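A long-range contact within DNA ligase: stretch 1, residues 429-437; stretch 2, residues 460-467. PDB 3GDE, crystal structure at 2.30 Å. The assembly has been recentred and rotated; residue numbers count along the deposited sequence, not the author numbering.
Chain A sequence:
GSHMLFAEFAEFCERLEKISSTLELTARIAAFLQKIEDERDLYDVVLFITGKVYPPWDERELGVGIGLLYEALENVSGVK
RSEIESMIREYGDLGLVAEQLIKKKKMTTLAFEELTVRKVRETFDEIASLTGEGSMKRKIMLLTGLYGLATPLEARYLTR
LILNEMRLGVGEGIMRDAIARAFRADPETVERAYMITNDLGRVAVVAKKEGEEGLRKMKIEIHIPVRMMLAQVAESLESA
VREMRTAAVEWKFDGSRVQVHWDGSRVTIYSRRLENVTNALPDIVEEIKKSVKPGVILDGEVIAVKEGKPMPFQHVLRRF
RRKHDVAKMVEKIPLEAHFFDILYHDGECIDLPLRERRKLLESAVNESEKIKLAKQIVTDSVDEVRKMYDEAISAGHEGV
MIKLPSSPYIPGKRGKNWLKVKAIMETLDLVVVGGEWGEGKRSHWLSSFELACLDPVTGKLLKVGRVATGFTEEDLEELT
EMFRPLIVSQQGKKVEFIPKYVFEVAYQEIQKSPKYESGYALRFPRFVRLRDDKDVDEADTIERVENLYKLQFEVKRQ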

ATOM      1  N   ASP A 429       1.503  -8.676  -7.955  1.00 30.48           N
ATOM      2  CA  ASP A 429       0.525  -7.636  -8.091  1.00 30.47           C
ATOM      3  C   ASP A 429       1.144  -6.389  -8.720  1.00 29.64           C
ATOM      4  O   ASP A 429       2.153  -5.860  -8.241  1.00 29.46           O
ATOM      5  CB  ASP A 429      -0.219  -7.417  -6.787  1.00 31.97           C
ATOM      6  CG  ASP A 429      -1.467  -8.317  -6.680  1.00 34.91           C
ATOM      7  OD1 ASP A 429      -1.428  -9.397  -6.028  1.00 34.12           O
ATOM      8  OD2 ASP A 429      -2.492  -7.933  -7.296  1.00 40.08           O
ATOM      9  N   LEU A 430       0.559  -5.997  -9.850  1.00 27.86           N
ATOM     10  CA  LEU A 430       1.147  -5.025 -10.743  1.00 27.27           C
ATOM     11  C   LEU A 430       0.130  -3.937 -11.073  1.00 27.00           C
ATOM     12  O   LEU A 430      -1.065  -4.197 -11.159  1.00 26.86           O
ATOM     13  CB  LEU A 430       1.671  -5.715 -12.023  1.00 26.65           C
ATOM     14  CG  LEU A 430       2.726  -6.825 -11.831  1.00 26.06           C
ATOM     15  CD1 LEU A 430       2.877  -7.710 -13.078  1.00 24.82           C
ATOM     16  CD2 LEU A 430       4.095  -6.263 -11.383  1.00 24.75           C
ATOM     17  N   VAL A 431       0.615  -2.713 -11.234  1.00 27.00           N
ATOM     18  CA  VAL A 431      -0.257  -1.576 -11.530  1.00 27.14           C
ATOM     19  C   VAL A 431      -0.690  -1.630 -12.997  1.00 26.89           C
ATOM     20  O   VAL A 431       0.114  -1.926 -13.871  1.00 26.40           O
ATOM     21  CB  VAL A 431       0.449  -0.208 -11.232  1.00 26.68           C
ATOM     22  CG1 VAL A 431      -0.531   0.974 -11.429  1.00 26.39           C
ATOM     23  CG2 VAL A 431       1.005  -0.197  -9.822  1.00 26.82           C
ATOM     24  N   VAL A 432      -1.962  -1.344 -13.249  1.00 27.55           N
ATOM     25  CA  VAL A 432      -2.451  -1.194 -14.616  1.00 28.28           C
ATOM     26  C   VAL A 432      -2.189   0.230 -15.106  1.00 28.67           C
ATOM     27  O   VAL A 432      -2.881   1.182 -14.718  1.00 28.87           O
ATOM     28  CB  VAL A 432      -3.941  -1.522 -14.726  1.00 28.13           C
ATOM     29  CG1 VAL A 432      -4.363  -1.573 -16.208  1.00 28.28           C
ATOM     30  CG2 VAL A 432      -4.233  -2.819 -14.037  1.00 28.33           C
ATOM     31  N   VAL A 433      -1.169   0.370 -15.939  1.00 29.73           N
ATOM     32  CA  VAL A 433      -0.741   1.683 -16.431  1.00 30.43           C
ATOM     33  C   VAL A 433      -1.275   2.012 -17.833  1.00 31.42           C
ATOM     34  O   VAL A 433      -1.201   3.159 -18.286  1.00 31.79           O
ATOM     35  CB  VAL A 433       0.803   1.844 -16.364  1.00 30.42           C
ATOM     36  CG1 VAL A 433       1.272   1.814 -14.908  1.00 28.83           C
ATOM     37  CG2 VAL A 433       1.527   0.771 -17.206  1.00 29.72           C
ATOM     38  N   GLY A 434      -1.812   1.007 -18.518  1.00 32.23           N
ATOM     39  CA  GLY A 434      -2.312   1.197 -19.879  1.00 33.24           C
ATOM     40  C   GLY A 434      -3.193   0.071 -20.381  1.00 34.22           C
ATOM     41  O   GLY A 434      -3.506  -0.869 -19.645  1.00 34.27           O
ATOM     42  N   GLY A 435      -3.588   0.163 -21.645  1.00 35.12           N
ATOM     43  CA  GLY A 435      -4.504  -0.803 -22.216  1.00 36.66           C
ATOM     44  C   GLY A 435      -4.702  -0.684 -23.714  1.00 37.98           C
ATOM     45  O   GLY A 435      -4.102   0.163 -24.374  1.00 38.09           O
ATOM     46  N   GLU A 436      -5.540  -1.568 -24.246  1.00 39.06           N
ATOM     47  CA  GLU A 436      -5.910  -1.566 -25.646  1.00 40.60           C
ATOM     48  C   GLU A 436      -7.396  -1.861 -25.753  1.00 40.62           C
ATOM     49  O   GLU A 436      -7.923  -2.741 -25.068  1.00 40.09           O
ATOM     50  CB  GLU A 436      -5.111  -2.598 -26.444  1.00 40.41           C
ATOM     51  CG  GLU A 436      -3.641  -2.237 -26.677  1.00 42.18           C
ATOM     52  CD  GLU A 436      -2.866  -3.318 -27.438  1.00 43.20           C
ATOM     53  OE1 GLU A 436      -2.976  -4.527 -27.097  1.00 45.96           O
ATOM     54  OE2 GLU A 436      -2.129  -2.956 -28.387  1.00 47.45           O
ATOM     55  N   TRP A 437      -8.069  -1.091 -26.602  1.00 41.41           N
ATOM     56  CA  TRP A 437      -9.456  -1.358 -26.944  1.00 42.15           C
ATOM     57  C   TRP A 437      -9.544  -2.622 -27.779  1.00 43.50           C
ATOM     58  O   TRP A 437      -8.667  -2.892 -28.609  1.00 43.14           O
ATOM     59  CB  TRP A 437     -10.058  -0.168 -27.692  1.00 41.33           C
ATOM     60  CG  TRP A 437     -10.258   1.018 -26.806  1.00 40.05           C
ATOM     61  CD1 TRP A 437      -9.523   2.165 -26.792  1.00 39.09           C
ATOM     62  CD2 TRP A 437     -11.246   1.155 -25.776  1.00 39.28           C
ATOM     63  NE1 TRP A 437      -9.993   3.017 -25.819  1.00 39.44           N
ATOM     64  CE2 TRP A 437     -11.052   2.422 -25.179  1.00 39.71           C
ATOM     65  CE3 TRP A 437     -12.279   0.332 -25.302  1.00 38.08           C
ATOM     66  CZ2 TRP A 437     -11.863   2.895 -24.137  1.00 39.68           C
ATOM     67  CZ3 TRP A 437     -13.082   0.795 -24.267  1.00 39.24           C
ATOM     68  CH2 TRP A 437     -12.867   2.068 -23.693  1.00 39.70           C
ATOM     69  N   LYS A 460       8.384   5.667  -9.188  1.00 31.67           N
ATOM     70  CA  LYS A 460       8.097   5.486 -10.614  1.00 32.52           C
ATOM     71  C   LYS A 460       7.588   4.068 -10.905  1.00 32.15           C
ATOM     72  O   LYS A 460       7.952   3.120 -10.213  1.00 32.04           O
ATOM     73  CB  LYS A 460       9.326   5.827 -11.457  1.00 32.57           C
ATOM     74  CG  LYS A 460       9.604   7.333 -11.521  1.00 35.12           C
ATOM     75  CD  LYS A 460      11.073   7.646 -11.750  1.00 37.95           C
ATOM     76  CE  LYS A 460      11.349   8.025 -13.181  1.00 41.32           C
ATOM     77  NZ  LYS A 460      12.679   8.702 -13.320  1.00 42.96           N
ATOM     78  N   LEU A 461       6.728   3.943 -11.914  1.00 32.26           N
ATOM     79  CA  LEU A 461       6.210   2.641 -12.339  1.00 32.51           C
ATOM     80  C   LEU A 461       6.995   2.151 -13.539  1.00 32.66           C
ATOM     81  O   LEU A 461       7.076   2.847 -14.559  1.00 32.94           O
ATOM     82  CB  LEU A 461       4.718   2.708 -12.694  1.00 32.68           C
ATOM     83  CG  LEU A 461       3.597   2.557 -11.660  1.00 32.86           C
ATOM     84  CD1 LEU A 461       4.078   1.985 -10.313  1.00 33.07           C
ATOM     85  CD2 LEU A 461       2.907   3.861 -11.449  1.00 33.86           C
ATOM     86  N   LEU A 462       7.581   0.964 -13.412  1.00 32.67           N
ATOM     87  CA  LEU A 462       8.378   0.378 -14.480  1.00 32.76           C
ATOM     88  C   LEU A 462       7.608  -0.771 -15.135  1.00 32.96           C
ATOM     89  O   LEU A 462       7.250  -1.758 -14.471  1.00 32.80           O
ATOM     90  CB  LEU A 462       9.746  -0.086 -13.953  1.00 32.83           C
ATOM     91  CG  LEU A 462      10.558   0.871 -13.060  1.00 33.42           C
ATOM     92  CD1 LEU A 462      11.859   0.236 -12.585  1.00 33.25           C
ATOM     93  CD2 LEU A 462      10.861   2.170 -13.780  1.00 34.70           C
ATOM     94  N   LYS A 463       7.340  -0.621 -16.435  1.00 33.18           N
ATOM     95  CA  LYS A 463       6.616  -1.629 -17.214  1.00 33.47           C
ATOM     96  C   LYS A 463       7.299  -2.983 -17.173  1.00 33.16           C
ATOM     97  O   LYS A 463       8.521  -3.082 -17.189  1.00 32.94           O
ATOM     98  CB  LYS A 463       6.426  -1.200 -18.668  1.00 33.77           C
ATOM     99  CG  LYS A 463       5.197  -0.352 -18.898  1.00 35.65           C
ATOM    100  CD  LYS A 463       4.639  -0.584 -20.300  1.00 39.68           C
ATOM    101  CE  LYS A 463       3.657   0.507 -20.682  1.00 41.77           C
ATOM    102  NZ  LYS A 463       3.087   0.288 -22.041  1.00 43.69           N
ATOM    103  N   VAL A 464       6.485  -4.025 -17.142  1.00 32.86           N
ATOM    104  CA  VAL A 464       6.978  -5.361 -16.890  1.00 32.99           C
ATOM    105  C   VAL A 464       6.270  -6.389 -17.796  1.00 33.02           C
ATOM    106  O   VAL A 464       6.726  -7.516 -17.958  1.00 33.03           O
ATOM    107  CB  VAL A 464       6.888  -5.644 -15.365  1.00 32.85           C
ATOM    108  CG1 VAL A 464       6.020  -6.831 -15.032  1.00 32.98           C
ATOM    109  CG2 VAL A 464       8.267  -5.729 -14.757  1.00 32.63           C
ATOM    110  N   GLY A 465       5.173  -5.979 -18.417  1.00 32.95           N
ATOM    111  CA  GLY A 465       4.479  -6.863 -19.333  1.00 33.11           C
ATOM    112  C   GLY A 465       3.104  -6.393 -19.745  1.00 33.04           C
ATOM    113  O   GLY A 465       2.705  -5.256 -19.466  1.00 32.34           O
ATOM    114  N   ARG A 466       2.393  -7.294 -20.416  1.00 33.15           N
ATOM    115  CA  ARG A 466       1.059  -7.039 -20.931  1.00 33.68           C
ATOM    116  C   ARG A 466       0.215  -8.305 -20.847  1.00 33.14           C
ATOM    117  O   ARG A 466       0.682  -9.383 -21.199  1.00 33.33           O
ATOM    118  CB  ARG A 466       1.145  -6.563 -22.376  1.00 33.74           C
ATOM    119  CG  ARG A 466      -0.144  -5.993 -22.872  1.00 37.06           C
ATOM    120  CD  ARG A 466      -0.733  -6.850 -23.938  1.00 42.36           C
ATOM    121  NE  ARG A 466      -0.252  -6.453 -25.256  1.00 45.94           N
ATOM    122  CZ  ARG A 466      -0.627  -7.037 -26.389  1.00 49.07           C
ATOM    123  NH1 ARG A 466      -1.492  -8.053 -26.356  1.00 49.31           N
ATOM    124  NH2 ARG A 466      -0.136  -6.605 -27.555  1.00 50.07           N
ATOM    125  N   VAL A 467      -1.031  -8.157 -20.403  1.00 32.68           N
ATOM    126  CA  VAL A 467      -1.903  -9.296 -20.130  1.00 31.96           C
ATOM    127  C   VAL A 467      -3.229  -9.197 -20.890  1.00 32.19           C
ATOM    128  O   VAL A 467      -3.822  -8.122 -20.974  1.00 31.17           O
ATOM    129  CB  VAL A 467      -2.127  -9.509 -18.589  1.00 31.84           C
ATOM    130  CG1 VAL A 467      -2.866  -8.333 -17.944  1.00 30.97           C
ATOM    131  CG2 VAL A 467      -2.844 -10.823 -18.308  1.00 31.04           C
TER

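Two strands cross here almost at right angles, their N-to-C directions 100° apart and their axes 8.6 Å from each other at closest approach. At that spacing the backbones do not pair: no hydrogen bond passes between the stretches, and side chains alone fill the gap. The first rule to read from this contact is therefore one of packing, with apolar side chains meeting where the strands cross and one charged pair beyond them.

The centre is built around Leu461, whose CA-to-CB bond points toward the first strand. It serves two neighbours at once. Its CD1 lies 3.8 Å from CG2 of Val431, and its CG lies 4.1 Å from CG1 of Val433. Val431 and Val433 are two residues apart, so the alternation of a strand puts both CB atoms on the side that faces Leu461, while Val432 between them makes no contact. The CA atoms of Val431 and Leu461 are 7.8 Å apart, a gap that a valine and a leucine together can bridge. Leu461 fits with chi1 at -86° and chi2 at -15°, the latter between the usual wells. Leu462, the next residue along its strand, points away and takes no part.

A separate apolar pair extends the packing. Leu430 reaches toward the second strand in an ordinary m, t rotamer and sets its CD1 3.8 Å from CG1 of Val464. Both residues are buried, and their CA atoms stand 8.5 Å apart. Leu430 and Val431 are adjacent, yet both point toward the other stretch, so the simple every-other-residue pattern does not hold throughout. With the strands crossed steeply, these neighbours meet different partners, Val464 and Leu461.

Val433 carries the contact from the apolar centre to its charged surroundings. Its CG2 comes within 4.1 Å of CE of Lys463, so what it meets is the aliphatic part of a lysine. Lys463 leaves its backbone sideways, but its extended end comes nearer the first strand, and its NZ is hydrogen-bonded elsewhere in the structure. The chain then runs through Gly434 and Gly435. A CB on Gly434 would point toward the second stretch, some 4.5 Å from NZ of Lys463, which is no clash. Gly465 is different: at its backbone angles a CB would be jammed against the carbonyl O of the residue before it, so the local conformation itself calls for glycine.

At the polar edge, Glu436 points toward the second stretch and Arg466, starting sideways, brings its end nearer. They form a salt bridge, with OE1 of Glu436 3.5 Å from NH2 of Arg466. The same OE1 is also 3.5 Å from CZ of Arg466, lying over one face of the guanidinium and well out of its plane. No N-H points at the oxygen, so the attraction is one of charge without a hydrogen bond, while OE1 is hydrogen-bonded elsewhere in the structure.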